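Local coordinates for protein cleavage stimulation factor 77 (Encephalitozoon cuniculi, PDB 2UY1) that probably binds mRNA and, as a homodimeric subunit of the cleavage stimulation factor, probably helps assemble the complex used in processing mRNA 3' ends, at residues F305-F309 and V321-C325. Coordinates in Å, arbitrary orientation, origin at the centre of the assembly. Residues are numbered along the deposited sequence.
Sequences FRKLF and VFIYC
Both segments are helical. F305-F309 lies on helix 302-311 and V321-C325 on helix 319-333. Their short axes run nearly antiparallel, at 161°, and come no closer than 12.4 Å. F309 and C325 set the register, with CA atoms 8.1 Å apart. F305 and F309, one turn apart and both chi1 t, bridge this wide gap with their rings. V321 places CG1 at the edge of the F309 ring, 4.0 Å from F309 CE1. F322 starts away from the first helix, but its ring swings back, bringing CD1 4.0 Å from F309 CZ. Y324, chi1 t, brings CE2 to the edge of the F305 ring, 3.8 Å from F305 CE1. C325, chi1 m, points between the two phenylalanines. Its SG sits over the F309 face, 3.4 Å from F309 CD1, and lies 3.7 Å from F305 CZ. L293 of helix 282-300 touches both F305 and C325. Nearby, R306 forms a salt bridge to E329. The Cys sulfur-aromatic contact is local to this pair. The antiparallel packing of consecutive helices is that of the helical repeats (HAT, TPR-like) of the Suf family.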
ATOM      1  N   PHE B 305     -18.371 -15.201  26.332  1.00 23.99           N
ATOM      2  CA  PHE B 305     -18.016 -14.818  24.910  1.00 23.18           C
ATOM      3  C   PHE B 305     -18.316 -16.009  23.971  1.00 21.37           C
ATOM      4  O   PHE B 305     -18.962 -15.875  22.959  1.00 20.62           O
ATOM      5  CB  PHE B 305     -16.518 -14.378  24.795  1.00 23.27           C
ATOM      6  CG  PHE B 305     -15.994 -14.294  23.374  1.00 23.18           C
ATOM      7  CD1 PHE B 305     -16.066 -13.108  22.661  1.00 26.73           C
ATOM      8  CD2 PHE B 305     -15.435 -15.392  22.773  1.00 23.35           C
ATOM      9  CE1 PHE B 305     -15.631 -13.031  21.353  1.00 21.21           C
ATOM     10  CE2 PHE B 305     -14.944 -15.341  21.470  1.00 26.49           C
ATOM     11  CZ  PHE B 305     -15.049 -14.173  20.757  1.00 27.81           C
ATOM     12  N   ARG B 306     -17.849 -17.169  24.392  1.00 21.17           N
ATOM     13  CA  ARG B 306     -17.934 -18.415  23.643  1.00 23.43           C
ATOM     14  C   ARG B 306     -19.347 -18.927  23.484  1.00 23.33           C
ATOM     15  O   ARG B 306     -19.743 -19.395  22.416  1.00 25.30           O
ATOM     16  CB  ARG B 306     -17.075 -19.455  24.349  1.00 22.58           C
ATOM     17  CG  ARG B 306     -15.644 -19.394  23.845  1.00 23.77           C
ATOM     18  CD  ARG B 306     -14.819 -20.397  24.512  1.00 24.96           C
ATOM     19  NE  ARG B 306     -13.410 -20.103  24.327  1.00 29.20           N
ATOM     20  CZ  ARG B 306     -12.450 -20.599  25.082  1.00 30.45           C
ATOM     21  NH1 ARG B 306     -12.745 -21.376  26.097  1.00 32.82           N
ATOM     22  NH2 ARG B 306     -11.198 -20.301  24.828  1.00 33.10           N
ATOM     23  N   LYS B 307     -20.120 -18.786  24.548  1.00 23.55           N
ATOM     24  CA  LYS B 307     -21.545 -19.091  24.522  1.00 25.05           C
ATOM     25  C   LYS B 307     -22.339 -18.142  23.660  1.00 23.47           C
ATOM     26  O   LYS B 307     -23.237 -18.582  22.950  1.00 26.23           O
ATOM     27  CB  LYS B 307     -22.102 -19.082  25.941  1.00 25.49           C
ATOM     28  CG  LYS B 307     -23.613 -19.023  26.044  1.00 28.85           C
ATOM     29  CD  LYS B 307     -24.021 -19.484  27.433  1.00 35.18           C
ATOM     30  CE  LYS B 307     -25.464 -20.028  27.458  1.00 36.79           C
ATOM     31  NZ  LYS B 307     -26.371 -18.900  27.742  1.00 37.80           N
ATOM     32  N   LEU B 308     -22.064 -16.845  23.716  1.00 22.98           N
ATOM     33  CA  LEU B 308     -22.778 -15.884  22.834  1.00 21.28           C
ATOM     34  C   LEU B 308     -22.495 -16.109  21.326  1.00 23.86           C
ATOM     35  O   LEU B 308     -23.390 -15.964  20.487  1.00 23.61           O
ATOM     36  CB  LEU B 308     -22.449 -14.442  23.225  1.00 20.19           C
ATOM     37  CG  LEU B 308     -23.050 -13.362  22.315  1.00 20.92           C
ATOM     38  CD1 LEU B 308     -24.558 -13.410  22.358  1.00 18.55           C
ATOM     39  CD2 LEU B 308     -22.585 -11.941  22.617  1.00 16.35           C
ATOM     40  N   PHE B 309     -21.244 -16.422  20.992  1.00 25.87           N
ATOM     41  CA  PHE B 309     -20.909 -16.814  19.627  1.00 29.31           C
ATOM     42  C   PHE B 309     -21.777 -17.956  19.097  1.00 30.75           C
ATOM     43  O   PHE B 309     -22.336 -17.844  17.953  1.00 31.29           O
ATOM     44  CB  PHE B 309     -19.434 -17.177  19.493  1.00 29.62           C
ATOM     45  CG  PHE B 309     -18.992 -17.373  18.060  1.00 31.70           C
ATOM     46  CD1 PHE B 309     -19.269 -16.381  17.082  1.00 32.88           C
ATOM     47  CD2 PHE B 309     -18.297 -18.517  17.678  1.00 33.42           C
ATOM     48  CE1 PHE B 309     -18.869 -16.538  15.758  1.00 31.67           C
ATOM     49  CE2 PHE B 309     -17.888 -18.684  16.336  1.00 33.14           C
ATOM     50  CZ  PHE B 309     -18.193 -17.690  15.376  1.00 32.36           C
ATOM     51  N   VAL B 321     -17.171 -11.671  11.510  1.00 17.27           N
ATOM     52  CA  VAL B 321     -17.498 -12.026  12.889  1.00 18.39           C
ATOM     53  C   VAL B 321     -16.708 -13.272  13.202  1.00 17.94           C
ATOM     54  O   VAL B 321     -16.211 -13.416  14.285  1.00 17.74           O
ATOM     55  CB  VAL B 321     -19.082 -12.237  13.092  1.00 17.79           C
ATOM     56  CG1 VAL B 321     -19.439 -12.800  14.522  1.00 18.74           C
ATOM     57  CG2 VAL B 321     -19.777 -10.946  12.896  1.00 17.50           C
ATOM     58  N   PHE B 322     -16.519 -14.106  12.189  1.00 19.00           N
ATOM     59  CA  PHE B 322     -15.690 -15.307  12.312  1.00 20.04           C
ATOM     60  C   PHE B 322     -14.223 -14.952  12.448  1.00 20.46           C
ATOM     61  O   PHE B 322     -13.533 -15.594  13.191  1.00 21.78           O
ATOM     62  CB  PHE B 322     -15.821 -16.182  11.060  1.00 21.33           C
ATOM     63  CG  PHE B 322     -17.188 -16.827  10.871  1.00 21.98           C
ATOM     64  CD1 PHE B 322     -17.487 -18.035  11.475  1.00 25.67           C
ATOM     65  CD2 PHE B 322     -18.153 -16.215  10.068  1.00 25.52           C
ATOM     66  CE1 PHE B 322     -18.738 -18.650  11.284  1.00 23.71           C
ATOM     67  CE2 PHE B 322     -19.410 -16.820   9.857  1.00 26.38           C
ATOM     68  CZ  PHE B 322     -19.685 -18.058  10.454  1.00 24.77           C
ATOM     69  N   ILE B 323     -13.731 -14.019  11.621  1.00 18.82           N
ATOM     70  CA  ILE B 323     -12.352 -13.546  11.650  1.00 17.69           C
ATOM     71  C   ILE B 323     -12.061 -12.852  12.977  1.00 17.66           C
ATOM     72  O   ILE B 323     -11.015 -13.053  13.585  1.00 14.80           O
ATOM     73  CB  ILE B 323     -12.080 -12.527  10.504  1.00 16.99           C
ATOM     74  CG1 ILE B 323     -12.393 -13.096   9.108  1.00 17.58           C
ATOM     75  CG2 ILE B 323     -10.674 -11.896  10.607  1.00 17.68           C
ATOM     76  CD1 ILE B 323     -12.263 -12.008   7.970  1.00 18.36           C
ATOM     77  N   TYR B 324     -12.995 -12.012  13.439  1.00 19.09           N
ATOM     78  CA  TYR B 324     -12.838 -11.426  14.767  1.00 19.51           C
ATOM     79  C   TYR B 324     -12.740 -12.470  15.883  1.00 20.49           C
ATOM     80  O   TYR B 324     -11.885 -12.357  16.766  1.00 20.99           O
ATOM     81  CB  TYR B 324     -13.978 -10.464  15.012  1.00 20.21           C
ATOM     82  CG  TYR B 324     -14.142 -10.108  16.440  1.00 19.48           C
ATOM     83  CD1 TYR B 324     -13.380  -9.084  17.033  1.00 15.00           C
ATOM     84  CD2 TYR B 324     -15.060 -10.813  17.223  1.00 22.04           C
ATOM     85  CE1 TYR B 324     -13.547  -8.812  18.362  1.00 20.67           C
ATOM     86  CE2 TYR B 324     -15.233 -10.548  18.539  1.00 19.01           C
ATOM     87  CZ  TYR B 324     -14.505  -9.552  19.108  1.00 22.30           C
ATOM     88  OH  TYR B 324     -14.729  -9.307  20.444  1.00 21.02           O
ATOM     89  N   CYS B 325     -13.609 -13.483  15.874  1.00 21.38           N
ATOM     90  CA  CYS B 325     -13.575 -14.535  16.944  1.00 22.03           C
ATOM     91  C   CYS B 325     -12.325 -15.365  16.904  1.00 20.53           C
ATOM     92  O   CYS B 325     -11.885 -15.878  17.954  1.00 20.90           O
ATOM     93  CB  CYS B 325     -14.760 -15.511  16.851  1.00 21.56           C
ATOM     94  SG  CYS B 325     -16.320 -14.730  17.367  1.00 31.39           S
TER